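Local coordinates for protein-glutamine gamma-glutamyltransferase (Pseudomonas aeruginosa PAO1, PDB 6G49) that displays transglutaminase activity in vitro, joining protein glutamine and lysine side chains, and is critical for viability, perhaps through a role linked to the cell wall, at residues Trp73-Thr77 / Ser138-Leu142; Ile112-Gln118 / Val148-Tyr154. All coordinates share one frame; numbering follows the deposited sequence.

Interaction 1: residues Trp73-Thr77 / Ser138-Leu142; sequences WRALT and SDFHL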
loop_
_atom_site.group_PDB
_atom_site.type_symbol
_atom_site.label_atom_id
_atom_site.label_comp_id
_atom_site.label_asym_id
_atom_site.label_seq_id
_atom_site.Cartn_x
_atom_site.Cartn_y
_atom_site.Cartn_z
ATOM N N TRP A 73 5.710 4.379 3.485
ATOM C CA TRP A 73 4.913 5.321 4.245
ATOM C C TRP A 73 3.423 5.027 4.071
ATOM O O TRP A 73 2.853 5.457 3.057
ATOM C CB TRP A 73 5.237 6.775 3.896
ATOM C CG TRP A 73 6.691 7.110 3.888
ATOM C CD1 TRP A 73 7.494 7.187 2.799
ATOM C CD2 TRP A 73 7.541 7.361 5.029
ATOM N NE1 TRP A 73 8.790 7.462 3.178
ATOM C CE2 TRP A 73 8.826 7.581 4.528
ATOM C CE3 TRP A 73 7.302 7.413 6.400
ATOM C CZ2 TRP A 73 9.908 7.842 5.376
ATOM C CZ3 TRP A 73 8.366 7.675 7.238
ATOM C CH2 TRP A 73 9.618 7.909 6.702
ATOM N N ARG A 74 2.834 4.257 4.984
ATOM C CA ARG A 74 1.399 3.933 4.903
ATOM C C ARG A 74 0.590 5.196 5.149
ATOM O O ARG A 74 0.850 5.962 6.089
ATOM C CB ARG A 74 0.910 2.862 5.881
ATOM C CG ARG A 74 -0.580 2.518 5.765
ATOM C CD ARG A 74 -1.057 1.423 6.732
ATOM N NE ARG A 74 -0.282 0.199 6.651
ATOM C CZ ARG A 74 -0.801 -1.016 6.526
ATOM N NH1 ARG A 74 -2.119 -1.167 6.665
ATOM N NH2 ARG A 74 -0.014 -2.042 6.237
ATOM N N ALA A 75 -0.429 5.414 4.292
ATOM C CA ALA A 75 -1.466 6.419 4.504
ATOM C C ALA A 75 -2.787 5.781 4.865
ATOM O O ALA A 75 -3.404 6.128 5.889
ATOM C CB ALA A 75 -1.618 7.303 3.309
ATOM N N LEU A 76 -3.261 4.863 4.004
ATOM C CA LEU A 76 -4.570 4.236 4.256
ATOM C C LEU A 76 -4.574 2.884 3.554
ATOM O O LEU A 76 -3.706 2.578 2.770
ATOM C CB LEU A 76 -5.720 5.105 3.758
ATOM C CG LEU A 76 -5.909 5.226 2.256
ATOM C CD1 LEU A 76 -7.371 5.584 1.966
ATOM C CD2 LEU A 76 -4.964 6.262 1.646
ATOM N N THR A 77 -5.610 2.079 3.832
ATOM C CA THR A 77 -5.900 0.874 3.059
ATOM C C THR A 77 -7.207 1.063 2.329
ATOM O O THR A 77 -8.094 1.823 2.759
ATOM C CB THR A 77 -5.969 -0.449 3.845
ATOM O OG1 THR A 77 -7.251 -0.583 4.488
ATOM C CG2 THR A 77 -4.829 -0.607 4.821
ATOM N N SER A 138 -8.299 -0.180 12.700
ATOM C CA SER A 138 -8.288 -1.614 12.599
ATOM C C SER A 138 -7.466 -2.108 11.397
ATOM O O SER A 138 -6.977 -3.228 11.458
ATOM C CB SER A 138 -9.727 -2.190 12.509
ATOM O OG SER A 138 -10.609 -1.414 11.712
ATOM N N ASP A 139 -7.286 -1.258 10.364
ATOM C CA ASP A 139 -6.502 -1.610 9.185
ATOM C C ASP A 139 -5.070 -1.034 9.276
ATOM O O ASP A 139 -4.387 -0.892 8.224
ATOM C CB ASP A 139 -7.213 -1.146 7.919
ATOM C CG ASP A 139 -7.257 0.364 7.765
ATOM O OD1 ASP A 139 -7.090 1.060 8.835
ATOM O OD2 ASP A 139 -7.504 0.856 6.641
ATOM N N PHE A 140 -4.663 -0.622 10.494
ATOM C CA PHE A 140 -3.292 -0.190 10.808
ATOM C C PHE A 140 -2.950 1.104 10.077
ATOM O O PHE A 140 -1.796 1.337 9.815
ATOM C CB PHE A 140 -2.290 -1.286 10.471
ATOM C CG PHE A 140 -2.545 -2.565 11.231
ATOM C CD1 PHE A 140 -2.136 -2.678 12.543
ATOM C CD2 PHE A 140 -3.309 -3.590 10.691
ATOM C CE1 PHE A 140 -2.466 -3.793 13.309
ATOM C CE2 PHE A 140 -3.631 -4.695 11.456
ATOM C CZ PHE A 140 -3.200 -4.799 12.751
ATOM N N HIS A 141 -3.916 1.961 9.807
ATOM C CA HIS A 141 -3.619 3.314 9.346
ATOM C C HIS A 141 -4.048 4.298 10.437
ATOM O O HIS A 141 -4.904 4.001 11.248
ATOM C CB HIS A 141 -4.315 3.604 8.002
ATOM C CG HIS A 141 -5.631 4.277 8.101
ATOM N ND1 HIS A 141 -6.776 3.579 8.382
ATOM C CD2 HIS A 141 -6.020 5.557 7.917
ATOM C CE1 HIS A 141 -7.804 4.421 8.406
ATOM N NE2 HIS A 141 -7.374 5.652 8.139
ATOM N N LEU A 142 -3.426 5.473 10.393
ATOM C CA LEU A 142 -3.651 6.537 11.362
ATOM C C LEU A 142 -4.734 7.496 10.845
ATOM O O LEU A 142 -4.568 8.128 9.826
ATOM C CB LEU A 142 -2.309 7.285 11.523
ATOM C CG LEU A 142 -1.153 6.509 12.125
ATOM C CD1 LEU A 142 0.115 7.319 11.964
ATOM C CD2 LEU A 142 -1.413 6.204 13.582
HETATM O O HOH W 1 -1.506 5.897 8.272
HETATM O O HOH W 2 -8.170 2.998 5.274
#
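T77 and D139 pass alongside each other in opposite directions, and their ends meet where T77 OG1 gives its proton to D139 OD2 at 2.6 Å. The acceptor uses its anti lone pair, turned away from OD1. The rotation of T77 (chi1 81°) sets OG1 between the backbone N and the carbonyl carbon and turns CG2 back beside that N, where the methyl packs 3.4 Å from D139 O.

On its other oxygen, D139 takes H141 ND1-H: ND1 lies 2.6 Å from OD1, the bond is nearly straight at 173°, and OD1 sits in the imidazole plane and is met on its syn lone pair. Water 2, over one face of the H141 ring, links D139 OD2 to T77 N. H141 CD2 approaches A75 O obliquely (3.4 Å). A75 and L76 both face A265, a classic beta bulge in strand 72-81.

R74 reaches toward the loop with CG anti to its N (chi1 -179°). In the modelled conformer, one of two, R74 CD comes 3.2 Å from F140 O, F140 CB lies over one face of the guanidinium, D139 O stands 2.8 Å from NH1, and NH2 forms a salt bridge with E291.

Strand 72-81 thus meets the loop between strands 134-136 and 142-144 in the TgpA N-terminal region, the A75 side chain about 10 Å from that of H287, a probable active-site residue. Bonds from T77, H141 and water 2 converge on one buried carboxylate, which should hold D139 in this rotation. With ND1 donating to D139 and NE2 bonded to Q143 OE1, the arrangement is consistent with a protonated imidazole.

Interaction 2: residues Ile112-Gln118 / Val148-Tyr154; sequences IMQPSSQ and VEQRLFY. With PO4 (phosphate ion), chain G; PO4 (phosphate ion), chain F.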
loop_
_atom_site.group_PDB
_atom_site.type_symbol
_atom_site.label_atom_id
_atom_site.label_comp_id
_atom_site.label_asym_id
_atom_site.label_seq_id
_atom_site.Cartn_x
_atom_site.Cartn_y
_atom_site.Cartn_z
ATOM N N ILE A 112 6.893 16.560 9.451
ATOM C CA ILE A 112 6.092 17.783 9.135
ATOM C C ILE A 112 5.368 17.508 7.809
ATOM O O ILE A 112 6.014 17.328 6.794
ATOM C CB ILE A 112 6.906 19.089 9.130
ATOM C CG1 ILE A 112 5.974 20.286 8.913
ATOM C CG2 ILE A 112 8.059 19.105 8.126
ATOM C CD1 ILE A 112 6.655 21.636 9.085
ATOM N N MET A 113 4.039 17.477 7.895
ATOM C CA MET A 113 3.158 17.180 6.775
ATOM C C MET A 113 2.651 18.501 6.205
ATOM O O MET A 113 2.238 19.367 6.923
ATOM C CB MET A 113 1.954 16.403 7.326
ATOM C CG MET A 113 1.458 15.366 6.488
ATOM S SD MET A 113 0.099 14.544 7.428
ATOM C CE MET A 113 -1.131 14.818 6.151
ATOM N N GLN A 114 2.592 18.567 4.902
ATOM C CA GLN A 114 1.895 19.639 4.212
ATOM C C GLN A 114 0.408 19.349 4.272
ATOM O O GLN A 114 -0.029 18.204 4.455
ATOM C CB GLN A 114 2.330 19.698 2.759
ATOM C CG GLN A 114 3.811 19.959 2.538
ATOM C CD GLN A 114 4.173 21.323 3.069
ATOM O OE1 GLN A 114 3.700 22.367 2.577
ATOM N NE2 GLN A 114 4.894 21.289 4.158
ATOM N N PRO A 115 -0.447 20.368 4.116
ATOM C CA PRO A 115 -1.888 20.116 4.065
ATOM C C PRO A 115 -2.244 19.096 2.971
ATOM O O PRO A 115 -1.710 19.169 1.865
ATOM C CB PRO A 115 -2.463 21.496 3.688
ATOM C CG PRO A 115 -1.440 22.455 4.187
ATOM C CD PRO A 115 -0.104 21.784 3.951
ATOM N N SER A 116 -3.053 18.109 3.384
ATOM C CA SER A 116 -3.546 17.036 2.487
ATOM C C SER A 116 -5.055 17.162 2.178
ATOM O O SER A 116 -5.534 16.507 1.256
ATOM C CB SER A 116 -3.280 15.698 3.094
ATOM O OG SER A 116 -4.018 15.565 4.272
ATOM N N SER A 117 -5.773 17.924 2.989
ATOM C CA SER A 117 -7.224 17.947 3.025
ATOM C C SER A 117 -7.805 16.547 3.227
ATOM O O SER A 117 -8.934 16.276 2.813
ATOM C CB SER A 117 -7.772 18.615 1.773
ATOM O OG SER A 117 -7.393 19.968 1.732
ATOM N N GLN A 118 -7.060 15.650 3.883
ATOM C CA GLN A 118 -7.491 14.332 4.221
ATOM C C GLN A 118 -7.109 14.014 5.659
ATOM O O GLN A 118 -6.159 14.587 6.219
ATOM C CB GLN A 118 -6.951 13.260 3.257
ATOM C CG GLN A 118 -7.323 13.449 1.801
ATOM C CD GLN A 118 -8.786 13.154 1.541
ATOM O OE1 GLN A 118 -9.551 12.791 2.431
ATOM N NE2 GLN A 118 -9.139 13.209 0.260
ATOM N N VAL A 148 -6.221 17.207 7.513
ATOM C CA VAL A 148 -5.050 18.069 7.718
ATOM C C VAL A 148 -5.104 19.221 6.725
ATOM O O VAL A 148 -4.838 19.046 5.518
ATOM C CB VAL A 148 -3.744 17.259 7.596
ATOM C CG1 VAL A 148 -2.552 18.157 7.863
ATOM C CG2 VAL A 148 -3.733 16.111 8.569
ATOM N N GLU A 149 -5.484 20.418 7.233
ATOM C CA GLU A 149 -5.658 21.593 6.393
ATOM C C GLU A 149 -4.583 22.653 6.648
ATOM O O GLU A 149 -4.519 23.616 5.898
ATOM C CB GLU A 149 -7.025 22.237 6.629
ATOM C CG GLU A 149 -8.193 21.269 6.399
ATOM C CD GLU A 149 -8.442 20.932 4.950
ATOM O OE1 GLU A 149 -7.692 21.438 4.071
ATOM O OE2 GLU A 149 -9.381 20.117 4.687
ATOM N N GLN A 150 -3.708 22.406 7.629
ATOM C CA GLN A 150 -2.561 23.252 7.835
ATOM C C GLN A 150 -1.333 22.344 8.017
ATOM O O GLN A 150 -1.472 21.213 8.412
ATOM C CB GLN A 150 -2.780 24.084 9.086
ATOM C CG GLN A 150 -3.723 25.247 8.853
ATOM C CD GLN A 150 -4.081 25.805 10.205
ATOM O OE1 GLN A 150 -3.211 26.246 10.963
ATOM N NE2 GLN A 150 -5.358 25.705 10.537
ATOM N N ARG A 151 -0.152 22.925 7.848
ATOM C CA ARG A 151 1.070 22.164 8.188
ATOM C C ARG A 151 0.941 21.588 9.589
ATOM O O ARG A 151 0.465 22.239 10.518
ATOM C CB ARG A 151 2.315 23.039 8.051
ATOM C CG ARG A 151 2.655 23.444 6.637
ATOM C CD ARG A 151 3.715 24.548 6.649
ATOM N NE ARG A 151 3.520 25.508 5.586
ATOM C CZ ARG A 151 2.825 26.630 5.715
ATOM N NH1 ARG A 151 2.473 27.092 6.911
ATOM N NH2 ARG A 151 2.488 27.279 4.628
ATOM N N LEU A 152 1.455 20.359 9.787
ATOM C CA LEU A 152 1.329 19.655 10.987
ATOM C C LEU A 152 2.642 18.945 11.330
ATOM O O LEU A 152 3.143 18.123 10.557
ATOM C CB LEU A 152 0.204 18.619 10.874
ATOM C CG LEU A 152 -0.025 17.768 12.110
ATOM C CD1 LEU A 152 -0.546 18.614 13.269
ATOM C CD2 LEU A 152 -1.007 16.633 11.803
ATOM N N PHE A 153 3.173 19.236 12.534
ATOM C CA PHE A 153 4.338 18.486 13.061
ATOM C C PHE A 153 3.824 17.383 13.981
ATOM O O PHE A 153 2.933 17.574 14.826
ATOM C CB PHE A 153 5.220 19.468 13.853
ATOM C CG PHE A 153 6.436 18.830 14.448
ATOM C CD1 PHE A 153 6.344 18.173 15.650
ATOM C CD2 PHE A 153 7.655 18.986 13.843
ATOM C CE1 PHE A 153 7.462 17.605 16.209
ATOM C CE2 PHE A 153 8.792 18.463 14.447
ATOM C CZ PHE A 153 8.653 17.712 15.576
ATOM N N TYR A 154 4.404 16.186 13.870
ATOM C CA TYR A 154 4.061 15.123 14.767
ATOM C C TYR A 154 5.229 14.172 14.923
ATOM O O TYR A 154 6.126 14.111 14.082
ATOM C CB TYR A 154 2.788 14.369 14.344
ATOM C CG TYR A 154 2.790 13.729 12.982
ATOM C CD1 TYR A 154 2.396 14.443 11.882
ATOM C CD2 TYR A 154 3.054 12.369 12.816
ATOM C CE1 TYR A 154 2.402 13.864 10.619
ATOM C CE2 TYR A 154 3.013 11.770 11.564
ATOM C CZ TYR A 154 2.643 12.508 10.457
ATOM O OH TYR A 154 2.602 11.989 9.184
HETATM P P PO4 G . 6.578 24.985 3.514
HETATM O O1 PO4 G . 7.066 23.615 3.126
HETATM O O2 PO4 G . 7.017 25.927 2.403
HETATM O O3 PO4 G . 5.042 25.049 3.576
HETATM O O4 PO4 G . 7.293 25.377 4.820
HETATM P P PO4 F . -6.529 21.473 11.152
HETATM O O1 PO4 F . -7.938 20.889 11.123
HETATM O O2 PO4 F . -5.604 20.894 10.091
HETATM O O3 PO4 F . -6.519 22.947 10.790
HETATM O O4 PO4 F . -6.080 21.266 12.601
#
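Chi1 of -143° and a bend at chi3 send M113 across to V148 and Y154, while the chi1 of Y154 (58°) sets its CG between the backbone N and the carbonyl carbon. M113 CE rests 3.8 Å from V148 CG2. The methionine sulfur comes obliquely to the tyrosine ring, M113 SD lying 4.0 Å from Y154 CE1, in a Met-aromatic contact; Y154 OH is bonded to F122 O.

Beside this apolar cluster the strands are antiparallel. M113 and L152 form the hydrogen-bonded pair, with M113 N to L152 O at 2.9 Å and a reciprocal bond from L152 N to M113 O, while I112 and F153 form a non-hydrogen-bonded pair. Farther along, strand pairing gives way to turns. V148 O accepts from both S116 N and S117 N, which reach it from opposite faces of its carbonyl plane, and V148 N gives a fairly straight bond (166°) to Q118 O from above that carbonyl's plane. S116 OG accepts from Q118 N, an ST turn that orders the same bend.

E149 folds back at chi2, and S117 OG donates to E149 OE1 at 2.8 Å, on the syn side but somewhat out of the carboxylate plane. P115 lies side by side with R151, and P115 CG packs 3.8 Å from Q150 C.

Two phosphates, probably from the crystallisation liquor, lie at the exposed side. One takes R151 NE-H on O3 at 2.6 Å, near the guanidinium plane; the other takes E149 N on O2 at 2.9 Å. The chemistry is therefore divided: apolar groups and backbone bonds join antiparallel neighbours of the six-stranded sheet, whereas cationic and amide donors at the edge offer sites that anions can occupy.

Overall arrangement
From the N terminus the chain passes 73-77 on strand 72-81, then 112-118 at the end of strand 107-113, before reaching the loop 138-142 and finally 148-154. Interaction 1 closes a 60-residue excursion, interaction 2 one of 29 residues. Because their segments alternate, the two closures cross rather than nest. Interaction 1 sets strand 72-81 against the loop between strands 134-136 and 142-144 of the branched antiparallel sheet, its centre about 8 Å from the chain centre; interaction 2 joins strands 107-113 and 152-158 of the six-stranded sheet, its centre about 20 Å out. The contact centres are about 16 Å apart and their nearest atoms about 5 Å, so the two do not touch, but strand 120-124 packs against side chains of both.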